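Local coordinates for Red carotenoid protein (RCP) (Nostoc sp., PDB 5FCY) that binds a carotenoid, here modelled as beta-carotene, inside a soluble all-helical domain and probably serves in cyanobacterial photoprotection, at residues 23-27 with 75-80; 31-35 with 106-110; 71-75 with 112-116; 95-99 with 146-151. One frame throughout, in Å; residues are numbered along the deposited sequence.

Contact 1 (23-27 with 75-80). With BCR (beta-carotene), chain B.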
# COMPACT_ATOMS: atom_id res chain seq x y z
N VAL A 23 -8.77 -5.29 5.46
CA VAL A 23 -7.93 -5.13 4.28
C VAL A 23 -8.30 -3.86 3.53
O VAL A 23 -7.43 -3.06 3.15
CB VAL A 23 -8.04 -6.37 3.37
CG1 VAL A 23 -7.25 -6.17 2.08
CG2 VAL A 23 -7.53 -7.59 4.10
N ASP A 24 -9.59 -3.65 3.28
CA ASP A 24 -10.02 -2.44 2.60
C ASP A 24 -9.74 -1.20 3.43
O ASP A 24 -9.36 -0.16 2.89
CB ASP A 24 -11.51 -2.54 2.26
CG ASP A 24 -11.78 -3.41 1.05
OD1 ASP A 24 -10.80 -3.86 0.41
OD2 ASP A 24 -12.96 -3.64 0.73
N GLU A 25 -9.92 -1.30 4.75
CA GLU A 25 -9.56 -0.19 5.63
C GLU A 25 -8.08 0.13 5.53
O GLU A 25 -7.69 1.31 5.53
CB GLU A 25 -9.94 -0.53 7.07
CG GLU A 25 -9.86 0.64 8.04
CD GLU A 25 -10.94 1.67 7.80
OE1 GLU A 25 -11.77 1.46 6.90
OE2 GLU A 25 -10.96 2.69 8.52
N GLN A 26 -7.24 -0.90 5.44
CA GLN A 26 -5.80 -0.68 5.28
C GLN A 26 -5.51 0.07 3.99
O GLN A 26 -4.74 1.04 3.97
CB GLN A 26 -5.06 -2.02 5.28
CG GLN A 26 -5.03 -2.72 6.64
CD GLN A 26 -4.11 -3.93 6.66
OE1 GLN A 26 -2.94 -3.84 6.28
NE2 GLN A 26 -4.63 -5.07 7.10
N LEU A 27 -6.12 -0.36 2.88
CA LEU A 27 -5.89 0.29 1.60
C LEU A 27 -6.39 1.73 1.63
O LEU A 27 -5.78 2.62 1.01
CB LEU A 27 -6.58 -0.50 0.49
CG LEU A 27 -5.88 -1.79 0.07
CD1 LEU A 27 -6.85 -2.73 -0.63
CD2 LEU A 27 -4.69 -1.47 -0.83
N GLN A 75 -4.08 -6.26 -4.80
CA GLN A 75 -3.67 -5.46 -3.66
C GLN A 75 -4.17 -6.07 -2.36
O GLN A 75 -3.43 -6.13 -1.37
CB GLN A 75 -4.18 -4.02 -3.81
CG GLN A 75 -3.70 -3.34 -5.08
CD GLN A 75 -4.26 -1.94 -5.24
OE1 GLN A 75 -3.96 -1.05 -4.44
NE2 GLN A 75 -5.07 -1.74 -6.27
N ARG A 76 -5.42 -6.54 -2.34
CA ARG A 76 -5.92 -7.29 -1.20
C ARG A 76 -5.07 -8.54 -0.96
O ARG A 76 -4.66 -8.82 0.17
CB ARG A 76 -7.38 -7.69 -1.43
CG ARG A 76 -8.33 -6.52 -1.61
CD ARG A 76 -9.68 -7.01 -2.08
NE ARG A 76 -10.76 -6.11 -1.71
CZ ARG A 76 -12.05 -6.33 -1.97
NH1 ARG A 76 -12.41 -7.43 -2.61
NH2 ARG A 76 -12.97 -5.45 -1.60
N ASP A 77 -4.80 -9.30 -2.03
CA ASP A 77 -4.02 -10.52 -1.90
C ASP A 77 -2.61 -10.25 -1.39
O ASP A 77 -2.01 -11.10 -0.73
CB ASP A 77 -3.97 -11.25 -3.24
CG ASP A 77 -5.29 -11.92 -3.60
OD1 ASP A 77 -6.09 -12.21 -2.68
OD2 ASP A 77 -5.53 -12.15 -4.80
N LEU A 78 -2.06 -9.07 -1.70
CA LEU A 78 -0.74 -8.73 -1.18
C LEU A 78 -0.79 -8.47 0.32
O LEU A 78 0.13 -8.86 1.05
CB LEU A 78 -0.17 -7.51 -1.91
CG LEU A 78 0.09 -7.64 -3.41
CD1 LEU A 78 0.75 -6.38 -3.94
CD2 LEU A 78 0.94 -8.86 -3.73
N ILE A 79 -1.85 -7.83 0.80
CA ILE A 79 -1.98 -7.57 2.23
C ILE A 79 -2.31 -8.85 2.97
O ILE A 79 -1.90 -9.03 4.13
CB ILE A 79 -3.04 -6.47 2.47
CG1 ILE A 79 -2.56 -5.14 1.87
CG2 ILE A 79 -3.32 -6.32 3.97
CD1 ILE A 79 -3.52 -3.98 2.05
N ARG A 80 -3.04 -9.77 2.34
CA ARG A 80 -3.40 -11.04 2.95
C ARG A 80 -2.31 -12.10 2.83
O ARG A 80 -2.51 -13.22 3.32
CB ARG A 80 -4.69 -11.57 2.33
CG ARG A 80 -5.87 -10.62 2.35
CD ARG A 80 -6.90 -11.02 1.30
NE ARG A 80 -8.07 -10.15 1.28
CZ ARG A 80 -9.18 -10.39 0.59
NH1 ARG A 80 -9.27 -11.49 -0.15
NH2 ARG A 80 -10.19 -9.55 0.64
C1 BCR B . -12.28 -0.37 -2.94
C2 BCR B . -13.67 -0.05 -2.39
C3 BCR B . -13.82 -0.29 -0.89
C4 BCR B . -12.53 -0.01 -0.14
C5 BCR B . -11.61 0.85 -0.98
C6 BCR B . -11.21 0.37 -2.16
C7 BCR B . -9.83 0.52 -2.73
C8 BCR B . -8.77 1.13 -2.15
C9 BCR B . -7.44 1.21 -2.82
C10 BCR B . -6.43 1.88 -2.21
C11 BCR B . -5.07 2.03 -2.75
C33 BCR B . -11.26 2.21 -0.49
C31 BCR B . -12.28 0.01 -4.42
C32 BCR B . -12.05 -1.86 -2.77
C34 BCR B . -7.28 0.53 -4.16
C12 BCR B . -4.14 2.71 -2.05
C13 BCR B . -2.74 2.89 -2.53
C14 BCR B . -1.87 3.60 -1.76
C15 BCR B . -0.46 3.85 -2.10
C16 BCR B . 0.34 4.57 -1.30
C17 BCR B . 1.74 4.80 -1.70
C18 BCR B . 2.62 5.52 -0.98
C19 BCR B . 4.01 5.63 -1.51
C20 BCR B . 5.01 6.24 -0.88
C21 BCR B . 6.35 6.29 -1.49
C22 BCR B . 7.40 6.92 -0.92
C23 BCR B . 8.69 6.92 -1.66
C24 BCR B . 9.77 7.60 -1.25
C25 BCR B . 11.07 7.63 -1.99
C26 BCR B . 11.26 7.03 -3.17
C27 BCR B . 12.35 5.99 -3.27
C28 BCR B . 13.42 6.27 -2.23
C29 BCR B . 13.56 7.77 -1.97
C30 BCR B . 12.26 8.37 -1.43
C35 BCR B . -2.37 2.26 -3.84
C36 BCR B . 2.19 6.16 0.31
C37 BCR B . 7.19 7.59 0.40
C38 BCR B . 10.51 7.45 -4.40
C39 BCR B . 12.14 9.83 -1.84
C40 BCR B . 12.30 8.29 0.10

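Contact 2 (31-35 with 106-110). With BCR (beta-carotene), chain B.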
# COMPACT_ATOMS: atom_id res chain seq x y z
N TRP A 31 -4.15 5.10 1.01
CA TRP A 31 -4.51 6.03 -0.06
C TRP A 31 -4.56 7.47 0.45
O TRP A 31 -4.06 8.38 -0.21
CB TRP A 31 -5.85 5.64 -0.67
CG TRP A 31 -6.46 6.72 -1.50
CD1 TRP A 31 -7.47 7.56 -1.14
CD2 TRP A 31 -6.09 7.08 -2.84
NE1 TRP A 31 -7.76 8.42 -2.17
CE2 TRP A 31 -6.92 8.15 -3.23
CE3 TRP A 31 -5.14 6.61 -3.75
CZ2 TRP A 31 -6.84 8.75 -4.48
CZ3 TRP A 31 -5.05 7.21 -4.99
CH2 TRP A 31 -5.89 8.27 -5.34
N PHE A 32 -5.17 7.69 1.62
CA PHE A 32 -5.27 9.05 2.14
C PHE A 32 -3.91 9.60 2.52
O PHE A 32 -3.62 10.77 2.28
CB PHE A 32 -6.23 9.08 3.32
CG PHE A 32 -7.67 9.00 2.93
CD1 PHE A 32 -8.30 10.07 2.31
CD2 PHE A 32 -8.41 7.85 3.17
CE1 PHE A 32 -9.63 10.00 1.94
CE2 PHE A 32 -9.73 7.77 2.80
CZ PHE A 32 -10.34 8.84 2.19
N ILE A 33 -3.05 8.76 3.11
CA ILE A 33 -1.67 9.16 3.36
C ILE A 33 -1.02 9.65 2.07
O ILE A 33 -0.31 10.66 2.06
CB ILE A 33 -0.87 7.99 3.98
CG1 ILE A 33 -1.42 7.65 5.37
CG2 ILE A 33 0.61 8.35 4.09
CD1 ILE A 33 -0.87 6.35 5.95
N TYR A 34 -1.25 8.93 0.97
CA TYR A 34 -0.68 9.34 -0.31
C TYR A 34 -1.16 10.72 -0.73
O TYR A 34 -0.43 11.45 -1.41
CB TYR A 34 -1.03 8.30 -1.38
CG TYR A 34 -0.96 8.83 -2.80
CD1 TYR A 34 0.25 8.95 -3.46
CD2 TYR A 34 -2.12 9.20 -3.48
CE1 TYR A 34 0.31 9.43 -4.76
CE2 TYR A 34 -2.07 9.68 -4.77
CZ TYR A 34 -0.85 9.79 -5.41
OH TYR A 34 -0.80 10.27 -6.70
N LYS A 35 -2.38 11.11 -0.34
CA LYS A 35 -2.88 12.43 -0.68
C LYS A 35 -2.34 13.52 0.23
O LYS A 35 -2.40 14.70 -0.13
CB LYS A 35 -4.41 12.44 -0.65
CG LYS A 35 -5.07 11.46 -1.63
CD LYS A 35 -4.77 11.79 -3.09
CE LYS A 35 -5.78 12.76 -3.68
NZ LYS A 35 -5.44 13.12 -5.09
N SER A 106 -0.57 4.22 -6.72
CA SER A 106 -1.29 5.44 -6.38
C SER A 106 -1.28 6.42 -7.55
O SER A 106 -2.30 7.06 -7.83
CB SER A 106 -0.67 6.08 -5.13
OG SER A 106 0.73 6.26 -5.28
N GLN A 107 -0.15 6.55 -8.24
CA GLN A 107 -0.12 7.38 -9.44
C GLN A 107 -1.07 6.83 -10.50
O GLN A 107 -1.85 7.58 -11.10
CB GLN A 107 1.31 7.46 -9.99
CG GLN A 107 2.12 8.61 -9.43
CD GLN A 107 3.39 8.85 -10.21
OE1 GLN A 107 3.72 8.09 -11.13
NE2 GLN A 107 4.11 9.90 -9.86
N GLY A 108 -1.01 5.52 -10.75
CA GLY A 108 -1.91 4.91 -11.71
C GLY A 108 -3.38 5.08 -11.37
O GLY A 108 -4.23 4.91 -12.24
N MET A 109 -3.69 5.41 -10.11
CA MET A 109 -5.06 5.66 -9.70
C MET A 109 -5.48 7.11 -9.95
O MET A 109 -6.61 7.36 -10.37
CB MET A 109 -5.24 5.32 -8.22
CG MET A 109 -5.19 3.82 -7.93
SD MET A 109 -5.19 3.40 -6.18
CE MET A 109 -6.87 3.85 -5.72
N ASP A 110 -4.58 8.07 -9.70
CA ASP A 110 -4.88 9.46 -10.04
C ASP A 110 -5.01 9.65 -11.54
O ASP A 110 -5.77 10.51 -11.99
CB ASP A 110 -3.79 10.38 -9.48
CG ASP A 110 -4.07 10.83 -8.06
OD1 ASP A 110 -5.25 10.92 -7.68
OD2 ASP A 110 -3.09 11.09 -7.32
C1 BCR B . -12.28 -0.37 -2.94
C2 BCR B . -13.67 -0.05 -2.39
C3 BCR B . -13.82 -0.29 -0.89
C4 BCR B . -12.53 -0.01 -0.14
C5 BCR B . -11.61 0.85 -0.98
C6 BCR B . -11.21 0.37 -2.16
C7 BCR B . -9.83 0.52 -2.73
C8 BCR B . -8.77 1.13 -2.15
C9 BCR B . -7.44 1.21 -2.82
C10 BCR B . -6.43 1.88 -2.21
C11 BCR B . -5.07 2.03 -2.75
C33 BCR B . -11.26 2.21 -0.49
C31 BCR B . -12.28 0.01 -4.42
C32 BCR B . -12.05 -1.86 -2.77
C34 BCR B . -7.28 0.53 -4.16
C12 BCR B . -4.14 2.71 -2.05
C13 BCR B . -2.74 2.89 -2.53
C14 BCR B . -1.87 3.60 -1.76
C15 BCR B . -0.46 3.85 -2.10
C16 BCR B . 0.34 4.57 -1.30
C17 BCR B . 1.74 4.80 -1.70
C18 BCR B . 2.62 5.52 -0.98
C19 BCR B . 4.01 5.63 -1.51
C20 BCR B . 5.01 6.24 -0.88
C21 BCR B . 6.35 6.29 -1.49
C22 BCR B . 7.40 6.92 -0.92
C23 BCR B . 8.69 6.92 -1.66
C24 BCR B . 9.77 7.60 -1.25
C25 BCR B . 11.07 7.63 -1.99
C26 BCR B . 11.26 7.03 -3.17
C27 BCR B . 12.35 5.99 -3.27
C28 BCR B . 13.42 6.27 -2.23
C29 BCR B . 13.56 7.77 -1.97
C30 BCR B . 12.26 8.37 -1.43
C35 BCR B . -2.37 2.26 -3.84
C36 BCR B . 2.19 6.16 0.31
C37 BCR B . 7.19 7.59 0.40
C38 BCR B . 10.51 7.45 -4.40
C39 BCR B . 12.14 9.83 -1.84
C40 BCR B . 12.30 8.29 0.10

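Contact 3 (71-75 with 112-116). With BCR (beta-carotene), chain B.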
# COMPACT_ATOMS: atom_id res chain seq x y z
N GLN A 71 -7.29 -5.95 -10.50
CA GLN A 71 -6.39 -4.98 -9.90
C GLN A 71 -6.65 -4.84 -8.41
O GLN A 71 -5.71 -4.76 -7.60
CB GLN A 71 -6.54 -3.62 -10.59
CG GLN A 71 -6.23 -3.64 -12.08
CD GLN A 71 -6.43 -2.28 -12.73
OE1 GLN A 71 -6.96 -1.36 -12.12
NE2 GLN A 71 -6.00 -2.16 -13.98
N LEU A 72 -7.92 -4.81 -8.02
CA LEU A 72 -8.27 -4.71 -6.61
C LEU A 72 -7.87 -5.97 -5.86
O LEU A 72 -7.30 -5.91 -4.76
CB LEU A 72 -9.76 -4.46 -6.45
CG LEU A 72 -10.28 -4.65 -5.03
CD1 LEU A 72 -9.50 -3.75 -4.09
CD2 LEU A 72 -11.76 -4.38 -4.94
N GLN A 73 -8.18 -7.14 -6.43
CA GLN A 73 -7.95 -8.39 -5.71
C GLN A 73 -6.47 -8.62 -5.46
O GLN A 73 -6.10 -9.23 -4.44
CB GLN A 73 -8.55 -9.56 -6.49
CG GLN A 73 -8.63 -10.85 -5.69
CD GLN A 73 -9.40 -10.68 -4.40
OE1 GLN A 73 -10.47 -10.07 -4.37
NE2 GLN A 73 -8.85 -11.20 -3.31
N LEU A 74 -5.60 -8.16 -6.36
CA LEU A 74 -4.16 -8.30 -6.14
C LEU A 74 -3.73 -7.54 -4.89
O LEU A 74 -3.06 -8.10 -4.01
CB LEU A 74 -3.39 -7.81 -7.35
CG LEU A 74 -1.86 -7.83 -7.18
CD1 LEU A 74 -1.34 -9.25 -7.15
CD2 LEU A 74 -1.19 -7.02 -8.27
N GLN A 75 -4.08 -6.26 -4.80
CA GLN A 75 -3.67 -5.46 -3.66
C GLN A 75 -4.17 -6.07 -2.36
O GLN A 75 -3.43 -6.13 -1.37
CB GLN A 75 -4.18 -4.02 -3.81
CG GLN A 75 -3.70 -3.34 -5.08
CD GLN A 75 -4.26 -1.94 -5.24
OE1 GLN A 75 -3.96 -1.05 -4.44
NE2 GLN A 75 -5.07 -1.74 -6.27
N ALA A 112 -6.22 7.39 -13.54
CA ALA A 112 -7.28 6.49 -13.98
C ALA A 112 -6.76 5.21 -14.61
O ALA A 112 -7.54 4.47 -15.22
CB ALA A 112 -8.24 7.20 -14.95
N THR A 113 -5.46 4.92 -14.48
CA THR A 113 -4.93 3.67 -15.01
C THR A 113 -5.27 2.48 -14.13
O THR A 113 -5.48 1.37 -14.64
CB THR A 113 -3.41 3.77 -15.17
OG1 THR A 113 -3.07 5.03 -15.76
CG2 THR A 113 -2.89 2.65 -16.05
N ILE A 114 -5.33 2.68 -12.82
CA ILE A 114 -5.69 1.64 -11.87
C ILE A 114 -7.08 1.94 -11.32
O ILE A 114 -7.47 3.11 -11.20
CB ILE A 114 -4.66 1.54 -10.73
CG1 ILE A 114 -3.25 1.39 -11.30
CG2 ILE A 114 -4.99 0.37 -9.80
CD1 ILE A 114 -3.06 0.19 -12.22
N VAL A 115 -7.82 0.89 -11.01
CA VAL A 115 -9.20 1.00 -10.53
C VAL A 115 -9.28 2.16 -9.55
O VAL A 115 -8.42 2.28 -8.66
CB VAL A 115 -9.67 -0.31 -9.89
CG1 VAL A 115 -8.86 -0.64 -8.63
CG2 VAL A 115 -11.17 -0.25 -9.58
N PRO A 116 -10.27 3.05 -9.67
CA PRO A 116 -10.26 4.28 -8.86
C PRO A 116 -10.64 4.02 -7.42
O PRO A 116 -11.08 2.93 -7.03
CB PRO A 116 -11.29 5.17 -9.57
CG PRO A 116 -12.24 4.20 -10.18
CD PRO A 116 -11.42 3.01 -10.59
C1 BCR B . -12.28 -0.37 -2.94
C2 BCR B . -13.67 -0.05 -2.39
C3 BCR B . -13.82 -0.29 -0.89
C4 BCR B . -12.53 -0.01 -0.14
C5 BCR B . -11.61 0.85 -0.98
C6 BCR B . -11.21 0.37 -2.16
C7 BCR B . -9.83 0.52 -2.73
C8 BCR B . -8.77 1.13 -2.15
C9 BCR B . -7.44 1.21 -2.82
C10 BCR B . -6.43 1.88 -2.21
C11 BCR B . -5.07 2.03 -2.75
C33 BCR B . -11.26 2.21 -0.49
C31 BCR B . -12.28 0.01 -4.42
C32 BCR B . -12.05 -1.86 -2.77
C34 BCR B . -7.28 0.53 -4.16
C12 BCR B . -4.14 2.71 -2.05
C13 BCR B . -2.74 2.89 -2.53
C14 BCR B . -1.87 3.60 -1.76
C15 BCR B . -0.46 3.85 -2.10
C16 BCR B . 0.34 4.57 -1.30
C17 BCR B . 1.74 4.80 -1.70
C18 BCR B . 2.62 5.52 -0.98
C19 BCR B . 4.01 5.63 -1.51
C20 BCR B . 5.01 6.24 -0.88
C21 BCR B . 6.35 6.29 -1.49
C22 BCR B . 7.40 6.92 -0.92
C23 BCR B . 8.69 6.92 -1.66
C24 BCR B . 9.77 7.60 -1.25
C25 BCR B . 11.07 7.63 -1.99
C26 BCR B . 11.26 7.03 -3.17
C27 BCR B . 12.35 5.99 -3.27
C28 BCR B . 13.42 6.27 -2.23
C29 BCR B . 13.56 7.77 -1.97
C30 BCR B . 12.26 8.37 -1.43
C35 BCR B . -2.37 2.26 -3.84
C36 BCR B . 2.19 6.16 0.31
C37 BCR B . 7.19 7.59 0.40
C38 BCR B . 10.51 7.45 -4.40
C39 BCR B . 12.14 9.83 -1.84
C40 BCR B . 12.30 8.29 0.10

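Contact 4 (95-99 with 146-151). With BCR (beta-carotene), chain B.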
# COMPACT_ATOMS: atom_id res chain seq x y z
N ASP A 95 12.71 -4.01 -0.26
CA ASP A 95 11.79 -3.07 0.38
C ASP A 95 11.58 -1.83 -0.50
O ASP A 95 10.45 -1.41 -0.73
CB ASP A 95 12.33 -2.67 1.75
CG ASP A 95 12.43 -3.85 2.69
OD1 ASP A 95 11.58 -4.76 2.58
OD2 ASP A 95 13.35 -3.86 3.54
N THR A 96 12.67 -1.24 -0.99
CA THR A 96 12.56 -0.05 -1.83
C THR A 96 11.66 -0.31 -3.03
O THR A 96 10.73 0.46 -3.29
CB THR A 96 13.95 0.39 -2.30
OG1 THR A 96 14.76 0.69 -1.16
CG2 THR A 96 13.85 1.62 -3.19
N THR A 97 11.92 -1.38 -3.77
CA THR A 97 11.10 -1.69 -4.93
C THR A 97 9.64 -1.88 -4.53
O THR A 97 8.74 -1.34 -5.18
CB THR A 97 11.64 -2.94 -5.63
OG1 THR A 97 13.05 -2.81 -5.82
CG2 THR A 97 10.97 -3.12 -6.99
N LYS A 98 9.40 -2.63 -3.45
CA LYS A 98 8.03 -2.84 -2.99
C LYS A 98 7.32 -1.52 -2.75
O LYS A 98 6.16 -1.35 -3.17
CB LYS A 98 8.05 -3.69 -1.72
CG LYS A 98 8.35 -5.16 -1.95
CD LYS A 98 8.81 -5.82 -0.67
CE LYS A 98 8.59 -7.32 -0.72
NZ LYS A 98 9.45 -8.05 0.26
N LEU A 99 7.99 -0.57 -2.10
CA LEU A 99 7.36 0.72 -1.81
C LEU A 99 7.18 1.53 -3.09
O LEU A 99 6.16 2.22 -3.25
CB LEU A 99 8.20 1.48 -0.79
CG LEU A 99 7.71 2.87 -0.37
CD1 LEU A 99 6.27 2.82 0.10
CD2 LEU A 99 8.61 3.40 0.73
N PHE A 146 6.48 3.23 6.05
CA PHE A 146 5.90 2.65 4.85
C PHE A 146 6.68 1.43 4.38
O PHE A 146 6.09 0.42 3.99
CB PHE A 146 5.85 3.70 3.74
CG PHE A 146 5.11 4.96 4.12
CD1 PHE A 146 4.04 4.91 4.99
CD2 PHE A 146 5.48 6.18 3.60
CE1 PHE A 146 3.36 6.06 5.35
CE2 PHE A 146 4.81 7.34 3.94
CZ PHE A 146 3.75 7.27 4.82
N ARG A 147 8.02 1.51 4.41
CA ARG A 147 8.83 0.38 3.99
C ARG A 147 8.53 -0.86 4.83
O ARG A 147 8.41 -1.97 4.30
CB ARG A 147 10.31 0.74 4.08
CG ARG A 147 10.76 1.76 3.05
CD ARG A 147 12.24 2.10 3.18
NE ARG A 147 13.09 0.92 3.09
CZ ARG A 147 13.54 0.22 4.13
NH1 ARG A 147 13.24 0.58 5.37
NH2 ARG A 147 14.31 -0.84 3.93
N ASP A 148 8.42 -0.69 6.15
CA ASP A 148 8.15 -1.83 7.02
C ASP A 148 6.72 -2.34 6.85
O ASP A 148 6.46 -3.53 7.04
CB ASP A 148 8.40 -1.46 8.48
CG ASP A 148 9.81 -0.97 8.72
OD1 ASP A 148 10.73 -1.39 7.99
OD2 ASP A 148 10.00 -0.16 9.65
N TYR A 149 5.79 -1.46 6.49
CA TYR A 149 4.40 -1.87 6.31
C TYR A 149 4.24 -2.73 5.06
O TYR A 149 3.59 -3.78 5.09
CB TYR A 149 3.49 -0.64 6.25
CG TYR A 149 2.08 -0.93 5.80
CD1 TYR A 149 1.28 -1.84 6.47
CD2 TYR A 149 1.55 -0.27 4.70
CE1 TYR A 149 -0.00 -2.10 6.05
CE2 TYR A 149 0.26 -0.53 4.27
CZ TYR A 149 -0.51 -1.45 4.95
OH TYR A 149 -1.79 -1.71 4.54
N VAL A 150 4.84 -2.31 3.94
CA VAL A 150 4.71 -3.05 2.69
C VAL A 150 5.73 -4.18 2.56
O VAL A 150 5.52 -5.10 1.75
CB VAL A 150 4.84 -2.12 1.47
CG1 VAL A 150 3.82 -0.99 1.56
CG2 VAL A 150 6.26 -1.56 1.35
N SER A 151 6.81 -4.15 3.34
CA SER A 151 7.87 -5.14 3.18
C SER A 151 7.38 -6.57 3.33
O SER A 151 7.74 -7.42 2.49
CB SER A 151 9.00 -4.85 4.17
OG SER A 151 9.91 -5.93 4.21
C1 BCR B . -12.28 -0.37 -2.94
C2 BCR B . -13.67 -0.05 -2.39
C3 BCR B . -13.82 -0.29 -0.89
C4 BCR B . -12.53 -0.01 -0.14
C5 BCR B . -11.61 0.85 -0.98
C6 BCR B . -11.21 0.37 -2.16
C7 BCR B . -9.83 0.52 -2.73
C8 BCR B . -8.77 1.13 -2.15
C9 BCR B . -7.44 1.21 -2.82
C10 BCR B . -6.43 1.88 -2.21
C11 BCR B . -5.07 2.03 -2.75
C33 BCR B . -11.26 2.21 -0.49
C31 BCR B . -12.28 0.01 -4.42
C32 BCR B . -12.05 -1.86 -2.77
C34 BCR B . -7.28 0.53 -4.16
C12 BCR B . -4.14 2.71 -2.05
C13 BCR B . -2.74 2.89 -2.53
C14 BCR B . -1.87 3.60 -1.76
C15 BCR B . -0.46 3.85 -2.10
C16 BCR B . 0.34 4.57 -1.30
C17 BCR B . 1.74 4.80 -1.70
C18 BCR B . 2.62 5.52 -0.98
C19 BCR B . 4.01 5.63 -1.51
C20 BCR B . 5.01 6.24 -0.88
C21 BCR B . 6.35 6.29 -1.49
C22 BCR B . 7.40 6.92 -0.92
C23 BCR B . 8.69 6.92 -1.66
C24 BCR B . 9.77 7.60 -1.25
C25 BCR B . 11.07 7.63 -1.99
C26 BCR B . 11.26 7.03 -3.17
C27 BCR B . 12.35 5.99 -3.27
C28 BCR B . 13.42 6.27 -2.23
C29 BCR B . 13.56 7.77 -1.97
C30 BCR B . 12.26 8.37 -1.43
C35 BCR B . -2.37 2.26 -3.84
C36 BCR B . 2.19 6.16 0.31
C37 BCR B . 7.19 7.59 0.40
C38 BCR B . 10.51 7.45 -4.40
C39 BCR B . 12.14 9.83 -1.84
C40 BCR B . 12.30 8.29 0.10

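Contact 1 (23-27 with 75-80)
Helix 23-35 meets the C-terminal end of helix 68-79 at 105°. The polar link is a two-pronged salt bridge: R76 NE donates to D24 OD1 at 3.1 Å and R76 NH2 to D24 OD2 at 3.0 Å, so both carboxylate oxygens are satisfied. Alongside it, V23 CG1 lies 3.7 Å from R76 CA, while L27 CG packs 3.8 Å from I79 CD1. Q26 OE1 comes within 3.4 Å of I79 CG2, but its polar partner is Y149, and Q26 NE2 bonds to L21 O. Q75 OE1 lies 3.7 Å from both L27 CD2 and BCR C34, and Q75 NE2 bonds weakly to Q71 O. Within the helix, L27 N bonds to V23 O at 3.0 Å. The carotenoid runs past one flank of the pair: D24 CB is 3.6 Å from BCR C4 and R76 NH2 3.9 Å from BCR C32, a salt bridge beside one beta-ionone ring in the carotenoid pocket of an orange carotenoid protein N-terminal-type domain.

Contact 2 (31-35 with 106-110)
S106 begins the contact where helix 95-110 crosses helix 23-35 at -79°, with axes 11.4 Å apart. Its CB sits over the face of the Y34 ring, 3.4 Å from the centroid and 10° off the normal, a CH-pi contact; its OG, 3.2 Å from Y34 CE1, is hydrogen-bonded to Y103 O. Q107 touches only marginally, its CA 4.0 Å from Y34 OH. Both helices line the carotenoid tunnel of this orange carotenoid protein N-terminal-type domain: S106 CB lies 3.8 Å from BCR C15, and W31 CB 3.7 Å from BCR C12. M109 follows, its CB 3.7 Å from W31 CZ3 and its SD 4.8 Å from the centroid of the six-membered W31 ring, an oblique Met-aromatic contact; the same SD is 3.7 Å from BCR C11. F117 stacks on W31. D110 ends the helix at the surface, where OD2 accepts a short 2.5 Å hydrogen bond from Y34 OH and OD1 a weak salt-bridge contact, 3.4 Å, from K35 NZ.

Contact 3 (71-75 with 112-116)
The carotenoid pocket of this orange carotenoid protein N-terminal-type domain is lined here by helix 68-79, and the loop that follows helix 95-110 packs behind it. Residues 71-75 contribute the ligand-lining side chains: L72 CD2 reaches to 3.3 Å from BCR C32, a methyl on a beta-ionone ring, and Q75 OE1 lies 3.7 Å from the polyene methyl BCR C34. Residues 112-116 have no regular structure, and a helix-to-loop hydrogen bond ties them in place. The side chain of Q71 points across, and its OE1 accepts a hydrogen bond from V115 N at 2.7 Å with an N-H...O angle of 150°. In this irregular segment the amide finds its acceptor in a side chain. The same OE1 passes 3.3 Å from I114 CA and 3.5 Å from I114 CG2, with the amide end of Q71 lying along the loop backbone. I114 also packs on M109 and F60 and is bonded through its main chain to G108, so the loop is held both to its own helix and to helix 68-79. Apolar contact is slight: V115 CG1 approaches L72 CB at 4.5 Å. Separately, I114 CG2 lies 4.1 Å from the polar Q75 NE2. That NE2 also turns back along its own helix to form a weak hydrogen bond to Q71 O at 3.4 Å.

Contact 4 (95-99 with 146-151)
Three residues, L99, R147 and D95, give up the most surface where the first turn of helix 95-110 crosses the C-terminal end of helix 139-150 at 88°, the axes 8.9 Å apart. L99 forms the apolar half: its CD2 lies 3.6 Å from R147 CG, its CD1 3.8 Å from F146 CB, and its CB 4.2 Å from V150 CG2. R147 serves two roles. Its aliphatic stem packs on L99, while its NH2 reaches to D95 OD2 at 3.2 Å in a salt bridge. D95, at the start of its helix, uses the other carboxylate oxygen as well, OD1 accepting a 2.6 Å hydrogen bond from S151 OG; the two oxygens thus tie R147 and S151 to one side chain. K98, one turn on, adds a further polar link: K98 NZ donates to S151 O at 2.9 Å and weakly to L93 O. Toward the ligand, L99 CD1 lies 3.8 Å from BCR C20 and F146 CD2 3.9 Å from BCR C37. At this crossing of helices 95-110 and 139-150, L99 and F146 line the carotenoid pocket of an orange carotenoid protein N-terminal-type domain.

How the contacts relate
All four contacts touch the same carotenoid, but differ in burial. Contact 3 is buried; contacts 1, 2 and 4 are partly buried. Contacts 2 and 4 pair apolar side chains near the ligand with a charged link farther out, whereas the salt bridge of contact 1 lies beside the carotenoid ring. Helix 23-35 serves contacts 1 and 2, helix 68-79 contacts 1 and 3, which share Q75, and helix 95-110 contacts 2 and 4. Contacts 1, 2 and 4 join crossing helices; contact 3 relies on a side chain to backbone bond to a loop. Q26 OE1 of contact 1 probably bonds to Y149 OH of contact 4, 3.0 Å away, while contacts 3 and 4 lie on opposite sides of the chain's centre, without touching.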